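Local structure of putative diguanylate cyclase (GGDEF) with PAS/PAC domain (Rhodopseudomonas palustris, 3LIF) at residues A11-E16 and D206-T211; R18-S23 and F161-G166; T187-A192 and S213-L218. The protein probably makes cyclic di-GMP from two GTP molecules as a membrane-bound enzyme, this chain being its extracellular PDC-fold sensor domain. One frame throughout, in Å; residues are numbered along the deposited sequence.

Interaction 1: residues A11-E16 and D206-T211; sequences AQSETE and DGYYLT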
# COMPACT_ATOMS: atom_id res chain seq x y z
N ALA A 11 -3.75 26.42 15.85
CA ALA A 11 -4.90 26.24 14.99
C ALA A 11 -4.53 26.17 13.53
O ALA A 11 -5.19 25.46 12.77
CB ALA A 11 -5.92 27.32 15.21
N GLN A 12 -3.52 26.90 13.11
CA GLN A 12 -3.15 26.88 11.72
C GLN A 12 -2.33 25.65 11.49
O GLN A 12 -2.25 25.11 10.38
CB GLN A 12 -2.28 28.08 11.35
CG GLN A 12 -2.70 29.37 12.00
CD GLN A 12 -1.95 30.59 11.43
OE1 GLN A 12 -0.69 30.70 11.54
NE2 GLN A 12 -2.71 31.50 10.82
N SER A 13 -1.65 25.21 12.52
CA SER A 13 -0.89 24.04 12.31
C SER A 13 -1.88 22.84 12.11
O SER A 13 -1.76 22.08 11.15
CB SER A 13 0.06 23.83 13.46
OG SER A 13 0.38 22.47 13.47
N GLU A 14 -2.89 22.73 13.00
CA GLU A 14 -3.92 21.73 12.84
C GLU A 14 -4.51 21.87 11.44
O GLU A 14 -4.66 20.90 10.71
CB GLU A 14 -5.02 21.85 13.91
CG GLU A 14 -6.14 20.85 13.75
CD GLU A 14 -7.25 20.96 14.81
OE1 GLU A 14 -6.96 21.29 15.98
OE2 GLU A 14 -8.43 20.70 14.46
N THR A 15 -4.83 23.07 11.02
CA THR A 15 -5.29 23.17 9.67
C THR A 15 -4.26 22.63 8.66
O THR A 15 -4.65 22.04 7.66
CB THR A 15 -5.78 24.61 9.34
OG1 THR A 15 -6.95 24.85 10.10
CG2 THR A 15 -6.20 24.75 7.88
N GLU A 16 -2.97 22.82 8.85
CA GLU A 16 -2.10 22.42 7.74
C GLU A 16 -2.02 20.91 7.73
O GLU A 16 -1.94 20.31 6.66
CB GLU A 16 -0.69 22.96 7.83
CG GLU A 16 -0.57 24.46 7.85
CD GLU A 16 0.78 24.89 8.44
OE1 GLU A 16 1.53 24.00 9.00
OE2 GLU A 16 1.10 26.09 8.35
N ASP A 206 -11.52 10.68 9.40
CA ASP A 206 -10.57 11.37 10.29
C ASP A 206 -11.11 12.24 11.44
O ASP A 206 -12.36 12.46 11.56
CB ASP A 206 -10.05 12.43 9.34
CG ASP A 206 -11.25 13.28 8.74
OD1 ASP A 206 -11.99 12.85 7.82
OD2 ASP A 206 -11.53 14.37 9.27
N GLY A 207 -10.20 12.87 12.20
CA GLY A 207 -8.81 13.03 11.88
C GLY A 207 -7.75 13.83 12.69
O GLY A 207 -6.66 13.98 12.13
N TYR A 208 -7.89 14.28 13.95
CA TYR A 208 -6.68 14.96 14.58
C TYR A 208 -6.51 14.99 16.10
O TYR A 208 -7.40 15.41 16.77
CB TYR A 208 -6.69 16.41 14.17
CG TYR A 208 -5.48 17.24 14.51
CD1 TYR A 208 -4.38 17.30 13.64
CD2 TYR A 208 -5.46 18.06 15.66
CE1 TYR A 208 -3.26 18.12 13.93
CE2 TYR A 208 -4.35 18.88 15.97
CZ TYR A 208 -3.26 18.91 15.09
OH TYR A 208 -2.17 19.70 15.37
N TYR A 209 -5.37 14.63 16.68
CA TYR A 209 -5.32 14.53 18.15
C TYR A 209 -3.94 14.33 18.74
O TYR A 209 -2.96 14.17 18.03
CB TYR A 209 -6.22 13.40 18.67
CG TYR A 209 -5.82 12.03 18.18
CD1 TYR A 209 -4.91 11.27 18.87
CD2 TYR A 209 -6.35 11.51 17.00
CE1 TYR A 209 -4.53 10.03 18.40
CE2 TYR A 209 -5.97 10.27 16.53
CZ TYR A 209 -5.06 9.53 17.22
OH TYR A 209 -4.67 8.29 16.74
N LEU A 210 -3.82 14.30 20.05
CA LEU A 210 -2.48 14.29 20.59
C LEU A 210 -2.12 12.89 21.01
O LEU A 210 -2.93 12.23 21.56
CB LEU A 210 -2.38 15.23 21.78
CG LEU A 210 -0.97 15.22 22.39
CD1 LEU A 210 -0.14 16.45 22.01
CD2 LEU A 210 -1.06 15.05 23.92
N THR A 211 -0.91 12.42 20.77
CA THR A 211 -0.65 11.00 21.02
C THR A 211 0.85 10.72 21.14
O THR A 211 1.68 11.62 21.03
CB THR A 211 -1.26 10.16 19.88
OG1 THR A 211 -1.28 8.80 20.28
CG2 THR A 211 -0.45 10.25 18.64
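Where the long N-terminal helix 5-47 of this PDC-fold sensor domain passes an edge strand, E14 lays its aliphatic chain across the ring of Y208. Its methylene CG stands 3.4 Å from the centroid of the Y208 ring and 13° off the ring normal, which meets the criterion for a CH-pi contact over the face. The neighbouring carbons continue the overlap: E14 CB is 3.6 Å from Y208 CZ, and E14 CD is 3.5 Å from Y208 CD2. With chi1 at 178° and CD extended beyond CG, the chain runs from the hydroxyl end of the ring towards its CD2 side, ending in a carboxylate tilted only 26° from the ring plane. Strand 206-212 is outermost in the second antiparallel sheet of the PDC fold and is held by strand 219-226 through backbone bonds of G207 and Y209 to Y224 and L222. Y208 turns its side chain to the helix, whereas Y209 turns away to pack on helix 195-203. The polar end of E14 is engaged by R18 along the same helix, in a salt bridge to OE2. S13 OG, 4.2 Å from Y208 OH, has a weak hydrogen bond to R238 instead.

Interaction 2: residues R18-S23 and F161-G166; sequences RNLSHS and FDLGPG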
# COMPACT_ATOMS: atom_id res chain seq x y z
N ARG A 18 -4.37 18.84 8.82
CA ARG A 18 -5.57 18.24 8.26
C ARG A 18 -5.51 18.29 6.73
O ARG A 18 -5.88 17.31 6.08
CB ARG A 18 -6.90 18.76 8.87
CG ARG A 18 -6.97 18.40 10.33
CD ARG A 18 -8.04 19.14 11.20
NE ARG A 18 -9.16 18.23 11.39
CZ ARG A 18 -9.64 17.79 12.54
NH1 ARG A 18 -9.17 18.21 13.72
NH2 ARG A 18 -10.64 16.93 12.50
N ASN A 19 -4.99 19.37 6.13
CA ASN A 19 -4.96 19.38 4.66
C ASN A 19 -3.94 18.42 4.19
O ASN A 19 -4.14 17.75 3.23
CB ASN A 19 -4.69 20.76 4.02
CG ASN A 19 -5.66 21.84 4.53
OD1 ASN A 19 -5.36 23.05 4.46
ND2 ASN A 19 -6.81 21.42 5.11
N LEU A 20 -2.83 18.36 4.89
CA LEU A 20 -1.75 17.51 4.44
C LEU A 20 -2.20 16.00 4.35
O LEU A 20 -1.98 15.30 3.35
CB LEU A 20 -0.56 17.73 5.35
CG LEU A 20 0.60 16.90 4.90
CD1 LEU A 20 0.69 16.94 3.38
CD2 LEU A 20 1.88 17.37 5.59
N SER A 21 -2.86 15.55 5.41
CA SER A 21 -3.51 14.27 5.44
C SER A 21 -4.43 14.09 4.21
O SER A 21 -4.45 13.04 3.55
CB SER A 21 -4.29 14.09 6.76
OG SER A 21 -5.65 14.47 6.62
N HIS A 22 -5.18 15.12 3.86
CA HIS A 22 -5.97 15.03 2.66
C HIS A 22 -5.11 14.82 1.41
O HIS A 22 -5.39 13.98 0.56
CB HIS A 22 -6.81 16.26 2.53
CG HIS A 22 -7.83 16.17 1.45
ND1 HIS A 22 -9.17 15.91 1.71
CD2 HIS A 22 -7.72 16.33 0.10
CE1 HIS A 22 -9.83 15.90 0.56
NE2 HIS A 22 -8.98 16.14 -0.42
N SER A 23 -4.03 15.55 1.27
CA SER A 23 -3.16 15.30 0.14
C SER A 23 -2.56 13.90 0.13
O SER A 23 -2.51 13.24 -0.89
CB SER A 23 -2.02 16.29 0.14
OG SER A 23 -2.52 17.53 -0.22
N PHE A 161 8.49 16.36 2.56
CA PHE A 161 7.60 17.24 3.30
C PHE A 161 8.26 17.80 4.50
O PHE A 161 8.73 17.06 5.35
CB PHE A 161 6.33 16.53 3.74
CG PHE A 161 5.32 16.39 2.65
CD1 PHE A 161 4.50 17.45 2.32
CD2 PHE A 161 5.20 15.19 1.95
CE1 PHE A 161 3.55 17.33 1.31
CE2 PHE A 161 4.26 15.06 0.95
CZ PHE A 161 3.42 16.15 0.61
N ASP A 162 8.27 19.12 4.62
CA ASP A 162 8.91 19.70 5.78
C ASP A 162 8.08 19.68 7.07
O ASP A 162 7.11 20.44 7.24
CB ASP A 162 9.46 21.10 5.49
CG ASP A 162 10.64 21.42 6.40
OD1 ASP A 162 11.03 20.49 7.17
OD2 ASP A 162 11.16 22.56 6.36
N LEU A 163 8.47 18.81 7.99
CA LEU A 163 7.63 18.54 9.14
C LEU A 163 8.31 18.77 10.48
O LEU A 163 7.79 18.34 11.53
CB LEU A 163 7.22 17.07 9.12
CG LEU A 163 5.85 16.65 8.62
CD1 LEU A 163 4.88 17.83 8.47
CD2 LEU A 163 6.08 15.99 7.32
N GLY A 164 9.49 19.36 10.43
CA GLY A 164 10.29 19.53 11.63
C GLY A 164 10.96 18.25 12.05
O GLY A 164 10.63 17.16 11.60
N PRO A 165 11.92 18.36 12.96
CA PRO A 165 12.42 17.06 13.46
C PRO A 165 11.21 16.36 14.04
O PRO A 165 10.21 17.02 14.37
CB PRO A 165 13.30 17.47 14.64
CG PRO A 165 12.50 18.74 15.24
CD PRO A 165 11.94 19.45 13.97
N GLY A 166 11.25 15.06 14.22
CA GLY A 166 10.08 14.43 14.82
C GLY A 166 8.92 14.23 13.86
O GLY A 166 7.95 13.55 14.21
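L20 meets F161 and L163 through the two methyl branches of its side chain. The shorter approach is that of L20 CD1 to F161 CE1, 3.6 Å, with F161 CD1 and CZ, its neighbours on the ring, each 4.0 Å from the same methyl. The methyl therefore centres on one ring carbon, at an oblique approach. The other branch, L20 CD2, bridges the two side chains of the loop, 4.2 Å from L163 CD1 and as far from F161 CD1. Two torsions bring the partners together: L20 holds CG anti to its backbone N (chi1 -178°), and F161 carries its ring anti to the carbonyl carbon (chi1 -79°), so that the side chains pass one another in opposite directions.

In the next shell, F157 from helix 151-158 meets the F161 ring edge-to-face, V236 of strand 232-239 packs on L20, and R238 of the same strand packs on L163. One turn of the helix is also tied by polar bonds. S21 OG donates to R18 O at 2.9 Å, with a C=O...donor angle of 131°, and H22 N reaches R18 O from the same face of the carbonyl plane at 3.2 Å. R225, on strand 219-226, donates to both R18 O and S21 OG, fixing this turn against the sheet. Farther along the loop, G166 O accepts a hydrogen bond from K220, at the start of that same strand.

The contact thus joins the N-terminal helix to the loop between helix 151-158 and strand 168-173, which leads into the second antiparallel sheet. A long helix running beside successive sheets of strand order 2-1-5-4-3 is the hallmark of the double-PDC (dCache) sensor fold.

Interaction 3: residues T187-A192 and S213-L218; sequences TGRDMA and SPFDGL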
# COMPACT_ATOMS: atom_id res chain seq x y z
N THR A 187 7.98 -1.58 8.31
CA THR A 187 6.96 -2.09 7.41
C THR A 187 6.57 -3.49 7.88
O THR A 187 7.40 -4.20 8.41
CB THR A 187 7.52 -2.12 5.98
OG1 THR A 187 6.50 -2.56 5.09
CG2 THR A 187 8.72 -3.05 5.86
N GLY A 188 5.31 -3.88 7.73
CA GLY A 188 4.88 -5.24 8.08
C GLY A 188 4.23 -5.35 9.46
O GLY A 188 3.24 -6.10 9.66
N ARG A 189 4.73 -4.57 10.41
CA ARG A 189 4.27 -4.74 11.77
C ARG A 189 2.83 -4.40 11.98
O ARG A 189 2.20 -3.74 11.15
CB ARG A 189 5.19 -4.10 12.78
CG ARG A 189 5.45 -2.65 12.76
CD ARG A 189 6.53 -2.60 13.87
NE ARG A 189 6.72 -1.38 14.68
CZ ARG A 189 6.20 -1.16 15.89
NH1 ARG A 189 5.40 -2.01 16.48
NH2 ARG A 189 6.47 -0.05 16.52
N ASP A 190 2.29 -4.96 13.05
CA ASP A 190 0.88 -4.86 13.36
C ASP A 190 0.66 -3.75 14.37
O ASP A 190 1.08 -3.82 15.51
CB ASP A 190 0.39 -6.19 13.89
CG ASP A 190 -1.11 -6.21 14.11
OD1 ASP A 190 -1.64 -7.33 14.32
OD2 ASP A 190 -1.75 -5.13 14.07
N MSE A 191 0.01 -2.68 13.96
CA MSE A 191 -0.15 -1.55 14.85
C MSE A 191 -1.59 -1.43 15.38
O MSE A 191 -1.98 -0.38 15.87
CB MSE A 191 0.13 -0.30 14.07
CG MSE A 191 1.32 -0.41 13.16
SE MSE A 191 2.95 -0.04 14.14
CE MSE A 191 3.59 -1.81 14.30
N ALA A 192 -2.41 -2.48 15.27
CA ALA A 192 -3.79 -2.32 15.76
C ALA A 192 -3.97 -1.80 17.25
O ALA A 192 -5.08 -1.37 17.60
CB ALA A 192 -4.58 -3.59 15.52
N SER A 213 4.19 8.73 19.72
CA SER A 213 4.70 7.95 18.63
C SER A 213 5.17 6.64 19.15
O SER A 213 5.92 6.56 20.12
CB SER A 213 5.87 8.65 17.96
OG SER A 213 6.53 7.76 17.07
N PRO A 214 4.78 5.59 18.47
CA PRO A 214 5.29 4.30 18.80
C PRO A 214 6.68 4.10 18.21
O PRO A 214 7.33 3.10 18.51
CB PRO A 214 4.30 3.35 18.11
CG PRO A 214 3.37 4.23 17.33
CD PRO A 214 3.92 5.57 17.29
N PHE A 215 7.13 5.02 17.36
CA PHE A 215 8.42 4.81 16.71
C PHE A 215 9.54 5.47 17.46
O PHE A 215 10.63 4.96 17.46
CB PHE A 215 8.42 5.29 15.27
CG PHE A 215 7.37 4.64 14.46
CD1 PHE A 215 7.52 3.32 14.06
CD2 PHE A 215 6.21 5.33 14.12
CE1 PHE A 215 6.55 2.69 13.31
CE2 PHE A 215 5.21 4.73 13.35
CZ PHE A 215 5.39 3.39 12.94
N ASP A 216 9.27 6.57 18.13
CA ASP A 216 10.35 7.25 18.79
C ASP A 216 9.92 7.72 20.16
O ASP A 216 10.68 8.40 20.83
CB ASP A 216 10.84 8.44 17.94
CG ASP A 216 9.75 9.47 17.69
OD1 ASP A 216 8.81 9.59 18.50
OD2 ASP A 216 9.83 10.21 16.67
N GLY A 217 8.70 7.41 20.59
CA GLY A 217 8.37 7.71 21.97
C GLY A 217 8.03 9.16 22.19
O GLY A 217 7.73 9.56 23.29
N LEU A 218 8.04 9.99 21.17
CA LEU A 218 7.79 11.38 21.43
C LEU A 218 6.31 11.70 21.45
O LEU A 218 5.52 10.98 20.86
CB LEU A 218 8.44 12.25 20.37
CG LEU A 218 9.94 12.22 20.45
CD1 LEU A 218 10.52 12.84 19.21
CD2 LEU A 218 10.30 12.99 21.70
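R189 extends from the loop 187-192 towards P214 and F215. From CB, which points to the other loop, the chain sits between the backbone N and the carbonyl carbon (chi1 60°) and then stays extended to NE. Its side chain packs on L178, and contacts with 213-218 come at the tip. NH2 lies 3.8 Å from P214 O, in plane at the guanidinium edge and too far for a hydrogen bond. The same NH2 is 4.2 Å from F215 CE1, approaching the ring obliquely. SE of selenomethionine M191 lies over one guanidinium face, a doubtful detail since the two side chains are modelled too close. This SE is 4.4 Å from F215 CZ and 5.3 Å from the F215 ring centroid, 53° off the normal, an oblique Met-aromatic contact.

F215 is carried by a tight turn: S213 OG accepts from F215 N at 2.8 Å and from D216 N at 3.2 Å, an ST turn and ST motif. In the other loop, D190 OD2 accepts from A192 N in an Asx turn. Between the loops this leaves dispersion plus, probably, a weak electrostatic pull of the arginine on a carbonyl oxygen, while the hydrogen bonds stay within each loop or run to neighbours such as L178.

All three interactions involve the second PDC module, whose sheet runs 178-182, 168-173, 232-239, 219-226, 206-212. Interactions 1 and 2 share helix 5-47, with centres about 10 Å apart, and they touch where R18 NH1 packs 3.1 Å from Y208 CB. In sequence, interaction 2 falls within the span that interaction 1 closes, so the helix meets the edge strand and then the loop before strand 168-173. Interaction 3 lies about 19 Å from interaction 1 and 18 Å from interaction 2, centre to centre. It opens after interaction 2 has closed, and its segments alternate with those of interaction 1. The N-terminal helix is thus pinned to the module at two successive points, while interaction 3 ties together loops distant from it.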